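PDB 4YAG: C alpha-dehydrogenase from Sphingobium sp. SYK-6, which binds NADH and, as a short-chain dehydrogenase/reductase, probably oxidises an alcohol with NAD+ during bacterial breakdown of lignin beta-aryl ethers. Local coordinates for residues A[15-20]-A[186-191]; A[23-28]-A[87-92]; A[143-148]-A[248-253]. All coordinates share one frame; numbering follows the deposited sequence.

Contact 1. Residues A[15-20]-A[186-191]; sequences SGIGFG and LMPGPI. With NAI (1,4-dihydronicotinamide adenine dinucleotide), chain C.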
# COMPACT_ATOMS: atom_id res chain seq x y z
N SER A 15 6.98 -11.93 20.42
CA SER A 15 5.65 -12.45 20.62
C SER A 15 5.16 -13.14 19.35
O SER A 15 5.68 -12.89 18.26
CB SER A 15 4.69 -11.31 20.97
OG SER A 15 3.39 -11.78 21.27
N GLY A 16 4.15 -14.00 19.50
CA GLY A 16 3.37 -14.44 18.36
C GLY A 16 4.20 -15.08 17.25
O GLY A 16 5.08 -15.91 17.50
N ILE A 17 3.85 -14.76 16.01
CA ILE A 17 4.52 -15.32 14.84
C ILE A 17 6.03 -15.10 14.86
O ILE A 17 6.82 -16.02 14.61
CB ILE A 17 3.90 -14.75 13.57
CG1 ILE A 17 2.44 -15.22 13.45
CG2 ILE A 17 4.71 -15.11 12.34
CD1 ILE A 17 1.68 -14.61 12.28
N GLY A 18 6.44 -13.87 15.15
CA GLY A 18 7.86 -13.57 15.18
C GLY A 18 8.60 -14.45 16.16
O GLY A 18 9.72 -14.89 15.91
N PHE A 19 8.00 -14.68 17.31
CA PHE A 19 8.64 -15.50 18.32
C PHE A 19 8.68 -16.98 17.89
O PHE A 19 9.63 -17.70 18.20
CB PHE A 19 7.92 -15.30 19.66
CG PHE A 19 8.48 -16.11 20.79
CD1 PHE A 19 9.73 -15.83 21.29
CD2 PHE A 19 7.75 -17.13 21.36
CE1 PHE A 19 10.25 -16.59 22.34
CE2 PHE A 19 8.27 -17.87 22.41
CZ PHE A 19 9.51 -17.60 22.88
N GLY A 20 7.66 -17.42 17.16
CA GLY A 20 7.66 -18.77 16.60
C GLY A 20 8.77 -18.92 15.57
O GLY A 20 9.47 -19.94 15.54
N LEU A 186 5.13 -13.82 3.73
CA LEU A 186 4.31 -14.70 4.54
C LEU A 186 2.91 -14.13 4.66
O LEU A 186 2.74 -12.97 5.02
CB LEU A 186 4.97 -14.83 5.91
CG LEU A 186 4.17 -15.54 7.00
CD1 LEU A 186 3.83 -16.97 6.66
CD2 LEU A 186 4.95 -15.45 8.32
N MET A 187 1.92 -14.95 4.34
CA MET A 187 0.52 -14.57 4.35
C MET A 187 -0.25 -15.49 5.28
O MET A 187 -0.70 -16.56 4.88
CB MET A 187 -0.04 -14.61 2.92
CG MET A 187 0.62 -13.58 2.04
SD MET A 187 0.31 -13.83 0.27
CE MET A 187 1.26 -15.29 -0.03
N PRO A 188 -0.33 -15.10 6.57
CA PRO A 188 -1.03 -15.99 7.47
C PRO A 188 -2.55 -15.85 7.48
O PRO A 188 -3.11 -14.79 7.19
CB PRO A 188 -0.49 -15.60 8.86
CG PRO A 188 0.76 -14.81 8.61
CD PRO A 188 0.48 -14.11 7.30
N GLY A 189 -3.18 -16.96 7.87
CA GLY A 189 -4.51 -16.99 8.42
C GLY A 189 -4.41 -16.88 9.93
O GLY A 189 -3.44 -16.34 10.44
N PRO A 190 -5.40 -17.39 10.65
CA PRO A 190 -5.42 -17.20 12.12
C PRO A 190 -4.35 -17.97 12.88
O PRO A 190 -4.35 -19.21 12.88
CB PRO A 190 -6.82 -17.68 12.51
CG PRO A 190 -7.60 -17.76 11.25
CD PRO A 190 -6.63 -18.03 10.15
N ILE A 191 -3.43 -17.23 13.51
CA ILE A 191 -2.35 -17.79 14.31
C ILE A 191 -2.50 -17.29 15.74
O ILE A 191 -2.79 -16.11 15.97
CB ILE A 191 -0.97 -17.34 13.80
CG1 ILE A 191 -0.88 -17.40 12.26
CG2 ILE A 191 0.16 -18.14 14.47
CD1 ILE A 191 -1.10 -18.76 11.69
PA NAI C . 1.86 -10.19 18.22
O1A NAI C . 1.29 -8.91 18.75
O2A NAI C . 1.80 -11.41 19.12
O5B NAI C . 3.36 -9.98 17.78
C5B NAI C . 3.74 -8.77 17.18
C4B NAI C . 4.84 -8.18 17.97
O4B NAI C . 5.24 -7.00 17.19
C3B NAI C . 4.51 -7.74 19.33
O3B NAI C . 5.43 -8.26 20.31
C2B NAI C . 4.52 -6.29 19.26
O2B NAI C . 4.88 -5.65 20.50
C1B NAI C . 5.43 -5.97 18.16
N9A NAI C . 5.20 -4.67 17.58
C8A NAI C . 4.00 -4.06 17.29
N7A NAI C . 4.21 -2.83 16.80
C5A NAI C . 5.56 -2.61 16.74
C6A NAI C . 6.39 -1.56 16.35
N6A NAI C . 5.82 -0.34 15.93
N1A NAI C . 7.74 -1.68 16.43
C2A NAI C . 8.29 -2.83 16.89
N3A NAI C . 7.54 -3.87 17.29
C4A NAI C . 6.19 -3.78 17.23
O3 NAI C . 1.01 -10.46 16.91
PN NAI C . 1.30 -11.40 15.63
O1N NAI C . 2.39 -12.42 15.88
O2N NAI C . -0.04 -12.00 15.29
O5D NAI C . 1.77 -10.34 14.51
C5D NAI C . 2.88 -10.60 13.64
C4D NAI C . 2.51 -10.26 12.24
O4D NAI C . 1.57 -11.28 11.75
C3D NAI C . 1.84 -8.97 12.08
O3D NAI C . 2.42 -8.27 10.96
C2D NAI C . 0.44 -9.28 11.81
O2D NAI C . -0.19 -8.25 11.04
C1D NAI C . 0.50 -10.53 11.07
N1N NAI C . -0.63 -11.38 11.02
C2N NAI C . -1.12 -12.07 12.10
C3N NAI C . -2.21 -12.91 11.95
C7N NAI C . -2.76 -13.67 13.10
O7N NAI C . -3.82 -14.32 13.03
N7N NAI C . -1.95 -13.71 14.32
C4N NAI C . -2.82 -13.09 10.72
C5N NAI C . -2.28 -12.44 9.62
C6N NAI C . -1.20 -11.61 9.77
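Ile17 reaches from the first turn of helix 16-27 into a hydrophobic surface formed by Leu186, Pro188 and Ile191. Its CG1 lies anti to the carbonyl carbon (chi1 -66°) and the chain is extended beyond it, which carries CD1 to Pro188 CG and Ile191 CG1, each 3.8 Å away. Over the same methyl lies the cofactor, with NAI O4D 3.4 Å from Ile17 CD1. Against Leu186 the fit is looser, Ile17 CG2 standing 4.0 Å from Leu186 CD2, though Asn91 covers this branch too. Partial exposure begins at the flanking Gly16 and Pro190, which take no part in the packing. With an alanine at Ile17, Pro188 and Ile191 would probably face a gap beneath the nicotinamide ribose.

Polar bonds run along the cofactor instead. Ser15 OG donates to NAI O2A at 2.7 Å, and Ile17 N to NAI O1N. Ile191 N meets NAI O7N at 3.0 Å almost straight (171°), and Ile191 O accepts from NAI N7N. Pro188 packs over one nicotinamide face, its CB 3.7 Å from NAI C5N. The paired bonds to Ile191 should fix the carboxamide's rotation and, with it, which face looks away from Pro188.

Contact 2. Residues A[23-28]-A[87-92]; sequences QRLLAN and ILINNA. With NAI (1,4-dihydronicotinamide adenine dinucleotide), chain C.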
# COMPACT_ATOMS: atom_id res chain seq x y z
N GLN A 23 12.16 -19.08 17.44
CA GLN A 23 12.44 -20.38 18.01
C GLN A 23 12.94 -21.36 16.95
O GLN A 23 13.87 -22.12 17.19
CB GLN A 23 11.20 -20.97 18.66
CG GLN A 23 10.79 -20.31 19.96
CD GLN A 23 9.39 -20.72 20.36
OE1 GLN A 23 8.41 -19.99 20.11
NE2 GLN A 23 9.27 -21.90 20.91
N ARG A 24 12.30 -21.37 15.80
CA ARG A 24 12.69 -22.33 14.77
C ARG A 24 13.99 -21.93 14.05
O ARG A 24 14.77 -22.81 13.68
CB ARG A 24 11.54 -22.59 13.80
CG ARG A 24 10.27 -23.10 14.49
CD ARG A 24 10.53 -24.22 15.49
NE ARG A 24 11.22 -25.33 14.84
CZ ARG A 24 11.96 -26.24 15.46
NH1 ARG A 24 12.14 -26.21 16.78
NH2 ARG A 24 12.55 -27.19 14.74
N LEU A 25 14.24 -20.64 13.87
CA LEU A 25 15.54 -20.24 13.33
C LEU A 25 16.68 -20.61 14.30
O LEU A 25 17.70 -21.12 13.85
CB LEU A 25 15.57 -18.76 12.97
CG LEU A 25 14.68 -18.33 11.80
CD1 LEU A 25 14.78 -16.83 11.56
CD2 LEU A 25 15.06 -19.09 10.52
N LEU A 26 16.51 -20.36 15.60
CA LEU A 26 17.51 -20.76 16.58
C LEU A 26 17.74 -22.27 16.52
O LEU A 26 18.89 -22.75 16.56
CB LEU A 26 17.07 -20.34 17.99
CG LEU A 26 18.10 -20.63 19.09
CD1 LEU A 26 19.10 -19.50 19.16
CD2 LEU A 26 17.42 -20.82 20.42
N ALA A 27 16.64 -23.03 16.45
CA ALA A 27 16.73 -24.49 16.37
C ALA A 27 17.54 -24.95 15.16
O ALA A 27 18.20 -25.99 15.21
CB ALA A 27 15.34 -25.12 16.33
N ASN A 28 17.49 -24.17 14.10
CA ASN A 28 18.26 -24.44 12.89
C ASN A 28 19.61 -23.72 12.83
O ASN A 28 20.21 -23.63 11.76
CB ASN A 28 17.42 -24.09 11.67
CG ASN A 28 16.37 -25.13 11.38
OD1 ASN A 28 16.62 -26.09 10.64
ND2 ASN A 28 15.20 -24.98 11.98
N ILE A 87 19.65 -12.75 7.82
CA ILE A 87 18.23 -12.98 7.65
C ILE A 87 17.51 -11.80 8.27
O ILE A 87 17.72 -11.48 9.45
CB ILE A 87 17.79 -14.30 8.27
CG1 ILE A 87 18.48 -15.48 7.55
CG2 ILE A 87 16.27 -14.45 8.29
CD1 ILE A 87 18.34 -16.82 8.23
N LEU A 88 16.66 -11.16 7.47
CA LEU A 88 15.87 -10.02 7.91
C LEU A 88 14.39 -10.39 7.90
O LEU A 88 13.83 -10.70 6.85
CB LEU A 88 16.13 -8.81 6.99
CG LEU A 88 15.26 -7.57 7.21
CD1 LEU A 88 15.51 -6.95 8.59
CD2 LEU A 88 15.51 -6.55 6.08
N ILE A 89 13.75 -10.37 9.07
CA ILE A 89 12.34 -10.75 9.21
C ILE A 89 11.57 -9.49 9.61
O ILE A 89 11.62 -9.06 10.77
CB ILE A 89 12.10 -11.89 10.23
CG1 ILE A 89 13.05 -13.07 10.00
CG2 ILE A 89 10.62 -12.28 10.20
CD1 ILE A 89 12.78 -13.89 8.80
N ASN A 90 10.88 -8.89 8.65
CA ASN A 90 10.08 -7.70 8.91
C ASN A 90 8.68 -8.18 9.21
O ASN A 90 7.84 -8.33 8.32
CB ASN A 90 10.05 -6.79 7.68
CG ASN A 90 11.41 -6.26 7.31
OD1 ASN A 90 12.08 -5.61 8.10
ND2 ASN A 90 11.83 -6.52 6.06
N ASN A 91 8.43 -8.45 10.48
CA ASN A 91 7.23 -9.16 10.90
C ASN A 91 6.29 -8.36 11.80
O ASN A 91 5.10 -8.65 11.86
CB ASN A 91 7.64 -10.47 11.56
CG ASN A 91 6.57 -11.05 12.43
OD1 ASN A 91 5.67 -11.77 11.98
ND2 ASN A 91 6.66 -10.74 13.71
N ALA A 92 6.81 -7.35 12.51
CA ALA A 92 5.98 -6.57 13.41
C ALA A 92 4.74 -6.08 12.67
O ALA A 92 4.80 -5.66 11.51
CB ALA A 92 6.74 -5.39 13.98
PA NAI C . 1.86 -10.19 18.22
O1A NAI C . 1.29 -8.91 18.75
O2A NAI C . 1.80 -11.41 19.12
O5B NAI C . 3.36 -9.98 17.78
C5B NAI C . 3.74 -8.77 17.18
C4B NAI C . 4.84 -8.18 17.97
O4B NAI C . 5.24 -7.00 17.19
C3B NAI C . 4.51 -7.74 19.33
O3B NAI C . 5.43 -8.26 20.31
C2B NAI C . 4.52 -6.29 19.26
O2B NAI C . 4.88 -5.65 20.50
C1B NAI C . 5.43 -5.97 18.16
N9A NAI C . 5.20 -4.67 17.58
C8A NAI C . 4.00 -4.06 17.29
N7A NAI C . 4.21 -2.83 16.80
C5A NAI C . 5.56 -2.61 16.74
C6A NAI C . 6.39 -1.56 16.35
N6A NAI C . 5.82 -0.34 15.93
N1A NAI C . 7.74 -1.68 16.43
C2A NAI C . 8.29 -2.83 16.89
N3A NAI C . 7.54 -3.87 17.29
C4A NAI C . 6.19 -3.78 17.23
O3 NAI C . 1.01 -10.46 16.91
PN NAI C . 1.30 -11.40 15.63
O1N NAI C . 2.39 -12.42 15.88
O2N NAI C . -0.04 -12.00 15.29
O5D NAI C . 1.77 -10.34 14.51
C5D NAI C . 2.88 -10.60 13.64
C4D NAI C . 2.51 -10.26 12.24
O4D NAI C . 1.57 -11.28 11.75
C3D NAI C . 1.84 -8.97 12.08
O3D NAI C . 2.42 -8.27 10.96
C2D NAI C . 0.44 -9.28 11.81
O2D NAI C . -0.19 -8.25 11.04
C1D NAI C . 0.50 -10.53 11.07
N1N NAI C . -0.63 -11.38 11.02
C2N NAI C . -1.12 -12.07 12.10
C3N NAI C . -2.21 -12.91 11.95
C7N NAI C . -2.76 -13.67 13.10
O7N NAI C . -3.82 -14.32 13.03
N7N NAI C . -1.95 -13.71 14.32
C4N NAI C . -2.82 -13.09 10.72
C5N NAI C . -2.28 -12.44 9.62
C6N NAI C . -1.20 -11.61 9.77
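Leu25 meets Ile87 and Ile89 where helix 16-27 lies over strand 87-90, and apolar packing is all that joins the two segments. One methyl does the work: Leu25 CD1 stands 4.3 Å from Ile87 CG2 and 4.4 Å from Ile89 CG1, at the loose end of van der Waals distance. The isoleucines are two residues apart along the strand, which puts both on the same face, and Leu25 reaches the two together. Ala8 of the neighbouring strand 7-11 touches Leu25 and Ile87, and Ile242 of helix 231-244 also packs on Leu25.

Hydrogen bonds and charge act at the C-terminal end of the helix. Asn28, the first residue to leave the helical conformation, turns its amide back so that ND2 donates to Arg24 O at 2.8 Å, practically straight at 179°. The backbone N of Asn28 reaches the same oxygen from the opposite face of its plane, so Arg24 O is gripped twice. Ala27 CB sits against one face of the Arg24 guanidinium, toward its rim, and Arg24 NE forms a salt bridge to Asp236 of helix 231-244.

Cofactor contacts belong to the far end of the strand, where Asn90, Asn91 and Ala92 open the NNAG motif of classical short-chain dehydrogenases. Asn91 O accepts from NAI O3D at 2.9 Å. With Asn91 CG anti to the backbone N (chi1 160°), OD1 lies 3.5 Å from NAI C5D and is held by Thr142 OG1, while Ala92 CB is 3.7 Å from NAI C4A of the adenine. Thr11 OG1 bonds to the backbone N of both Asn91 and Ala92. The chemistry therefore changes along the strand, from an apolar seat for the helix to a polar tip whose backbone, secured from strand 7-11, offers a carbonyl to the nicotinamide ribose.

Contact 3. Residues A[143-148]-A[248-253]; sequences ASLAGL and YVSTHG. With NAI (1,4-dihydronicotinamide adenine dinucleotide), chain C.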
# COMPACT_ATOMS: atom_id res chain seq x y z
N ALA A 143 2.95 -10.37 5.66
CA ALA A 143 1.76 -9.65 5.22
C ALA A 143 0.55 -10.31 5.91
O ALA A 143 0.53 -10.40 7.15
CB ALA A 143 1.66 -9.68 3.70
N SER A 144 -0.42 -10.79 5.14
CA SER A 144 -1.61 -11.45 5.66
C SER A 144 -2.43 -11.95 4.48
O SER A 144 -2.35 -11.37 3.40
CB SER A 144 -2.48 -10.47 6.44
OG SER A 144 -3.68 -11.13 6.83
N LEU A 145 -3.23 -12.99 4.69
CA LEU A 145 -4.19 -13.36 3.66
C LEU A 145 -5.24 -12.25 3.50
O LEU A 145 -5.90 -12.16 2.47
CB LEU A 145 -4.84 -14.69 3.96
CG LEU A 145 -3.93 -15.89 3.70
CD1 LEU A 145 -4.52 -17.19 4.26
CD2 LEU A 145 -3.66 -16.05 2.23
N ALA A 146 -5.34 -11.37 4.49
CA ALA A 146 -6.24 -10.21 4.38
C ALA A 146 -5.76 -9.20 3.33
O ALA A 146 -6.49 -8.27 2.96
CB ALA A 146 -6.39 -9.53 5.71
N GLY A 147 -4.54 -9.37 2.84
CA GLY A 147 -4.03 -8.54 1.78
C GLY A 147 -4.38 -9.09 0.42
O GLY A 147 -4.07 -8.44 -0.59
N LEU A 148 -5.03 -10.24 0.39
CA LEU A 148 -5.32 -10.94 -0.86
C LEU A 148 -6.81 -11.23 -1.06
O LEU A 148 -7.35 -10.97 -2.13
CB LEU A 148 -4.55 -12.26 -0.87
CG LEU A 148 -4.09 -12.83 -2.18
CD1 LEU A 148 -3.15 -11.83 -2.87
CD2 LEU A 148 -3.39 -14.17 -1.91
N TYR A 248 6.33 -17.16 -1.93
CA TYR A 248 5.07 -17.08 -1.23
C TYR A 248 4.90 -18.20 -0.23
O TYR A 248 5.14 -19.37 -0.54
CB TYR A 248 3.91 -17.21 -2.22
CG TYR A 248 3.86 -16.17 -3.31
CD1 TYR A 248 3.80 -14.82 -3.03
CD2 TYR A 248 3.79 -16.57 -4.64
CE1 TYR A 248 3.71 -13.89 -4.03
CE2 TYR A 248 3.71 -15.65 -5.64
CZ TYR A 248 3.65 -14.32 -5.35
OH TYR A 248 3.54 -13.41 -6.38
N VAL A 249 4.46 -17.84 0.97
CA VAL A 249 4.06 -18.82 1.97
C VAL A 249 2.71 -18.41 2.53
O VAL A 249 2.58 -17.30 3.03
CB VAL A 249 5.06 -18.89 3.14
CG1 VAL A 249 4.53 -19.83 4.22
CG2 VAL A 249 6.43 -19.33 2.66
N SER A 250 1.72 -19.30 2.43
CA SER A 250 0.42 -19.09 3.05
C SER A 250 0.21 -20.19 4.07
O SER A 250 0.54 -21.35 3.84
CB SER A 250 -0.73 -19.13 2.03
OG SER A 250 -0.59 -18.09 1.06
N THR A 251 -0.35 -19.84 5.22
CA THR A 251 -0.48 -20.82 6.30
C THR A 251 -1.79 -21.60 6.28
O THR A 251 -1.88 -22.67 6.89
CB THR A 251 -0.37 -20.14 7.68
OG1 THR A 251 -1.48 -19.27 7.86
CG2 THR A 251 0.92 -19.36 7.81
N HIS A 252 -2.79 -21.08 5.58
CA HIS A 252 -4.14 -21.65 5.57
C HIS A 252 -4.72 -21.64 4.17
O HIS A 252 -4.43 -20.72 3.40
CB HIS A 252 -5.07 -20.81 6.45
CG HIS A 252 -4.85 -20.99 7.92
ND1 HIS A 252 -3.78 -20.44 8.58
CD2 HIS A 252 -5.60 -21.62 8.86
CE1 HIS A 252 -3.85 -20.76 9.87
NE2 HIS A 252 -4.95 -21.46 10.06
N GLY A 253 -5.55 -22.62 3.87
CA GLY A 253 -6.22 -22.70 2.59
C GLY A 253 -7.68 -22.28 2.57
O GLY A 253 -8.34 -22.38 1.52
PA NAI C . 1.86 -10.19 18.22
O1A NAI C . 1.29 -8.91 18.75
O2A NAI C . 1.80 -11.41 19.12
O5B NAI C . 3.36 -9.98 17.78
C5B NAI C . 3.74 -8.77 17.18
C4B NAI C . 4.84 -8.18 17.97
O4B NAI C . 5.24 -7.00 17.19
C3B NAI C . 4.51 -7.74 19.33
O3B NAI C . 5.43 -8.26 20.31
C2B NAI C . 4.52 -6.29 19.26
O2B NAI C . 4.88 -5.65 20.50
C1B NAI C . 5.43 -5.97 18.16
N9A NAI C . 5.20 -4.67 17.58
C8A NAI C . 4.00 -4.06 17.29
N7A NAI C . 4.21 -2.83 16.80
C5A NAI C . 5.56 -2.61 16.74
C6A NAI C . 6.39 -1.56 16.35
N6A NAI C . 5.82 -0.34 15.93
N1A NAI C . 7.74 -1.68 16.43
C2A NAI C . 8.29 -2.83 16.89
N3A NAI C . 7.54 -3.87 17.29
C4A NAI C . 6.19 -3.78 17.23
O3 NAI C . 1.01 -10.46 16.91
PN NAI C . 1.30 -11.40 15.63
O1N NAI C . 2.39 -12.42 15.88
O2N NAI C . -0.04 -12.00 15.29
O5D NAI C . 1.77 -10.34 14.51
C5D NAI C . 2.88 -10.60 13.64
C4D NAI C . 2.51 -10.26 12.24
O4D NAI C . 1.57 -11.28 11.75
C3D NAI C . 1.84 -8.97 12.08
O3D NAI C . 2.42 -8.27 10.96
C2D NAI C . 0.44 -9.28 11.81
O2D NAI C . -0.19 -8.25 11.04
C1D NAI C . 0.50 -10.53 11.07
N1N NAI C . -0.63 -11.38 11.02
C2N NAI C . -1.12 -12.07 12.10
C3N NAI C . -2.21 -12.91 11.95
C7N NAI C . -2.76 -13.67 13.10
O7N NAI C . -3.82 -14.32 13.03
N7N NAI C . -1.95 -13.71 14.32
C4N NAI C . -2.82 -13.09 10.72
C5N NAI C . -2.28 -12.44 9.62
C6N NAI C . -1.20 -11.61 9.77
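Leu145 sets CG anti to its own carbonyl carbon (chi1 -75°) and extends the chain from there (chi2 169°), a shape that directs CD2 to Ser250 at the end of strand 248-250 and CD1 to His252 just beyond it. Ser250 OG is likewise anti to its carbonyl carbon and comes to 3.9 Å from Leu145 CD2. The other methyl, Leu145 CD1, rests on the backbone at His252 O, 3.6 Å away, and lies 4.3 Å from His252 CB. No hydrogen bond crosses the contact. Ser250 OG finds its polar partner in Ser269 OG of the second subunit, and Met270 of that subunit also packs on Leu145, so the contact is part of the dimer interface.

Bonds within each segment fix its shape. Ser144 OG accepts from Ala146 N at 2.9 Å, an ST turn that opens the short 3-10 segment. Thr251 OG1 lies in the plane of the His252 ring, 2.7 Å from His252 ND1, and accepts from Gly189 N.

On the cofactor side, Ser144 OG is 3.4 Å from NAI C5N and Ala143 O 3.4 Å from NAI C6N. Ser144 also touches Tyr158 and Lys162, consistent with the serine of the family's Ser-Tyr-Lys active site. The packing of Leu145, the residue after Ser144, thus links a segment lining the nicotinamide pocket to a strand end covered by the partner subunit.

In the fold
All three contacts reach one Rossmann-type parallel sheet and touch the same NADH. Contacts 1 and 2 share helix 16-27, its start turned to the cofactor and its end to strand 87-90; their centres are about 11 Å apart. Contact 3, whose centre is about 11 Å from that of contact 1 and about 18 Å from that of contact 2, reaches strand 248-250, outermost within this chain and neighbour of strand 181-187. Along the chain, contact 2 falls between the two segments of contact 1, whereas contacts 1 and 3 interleave. The loops at the strand ends, far apart in sequence, therefore converge on a single cofactor site, which contact 3 connects with the dimer interface.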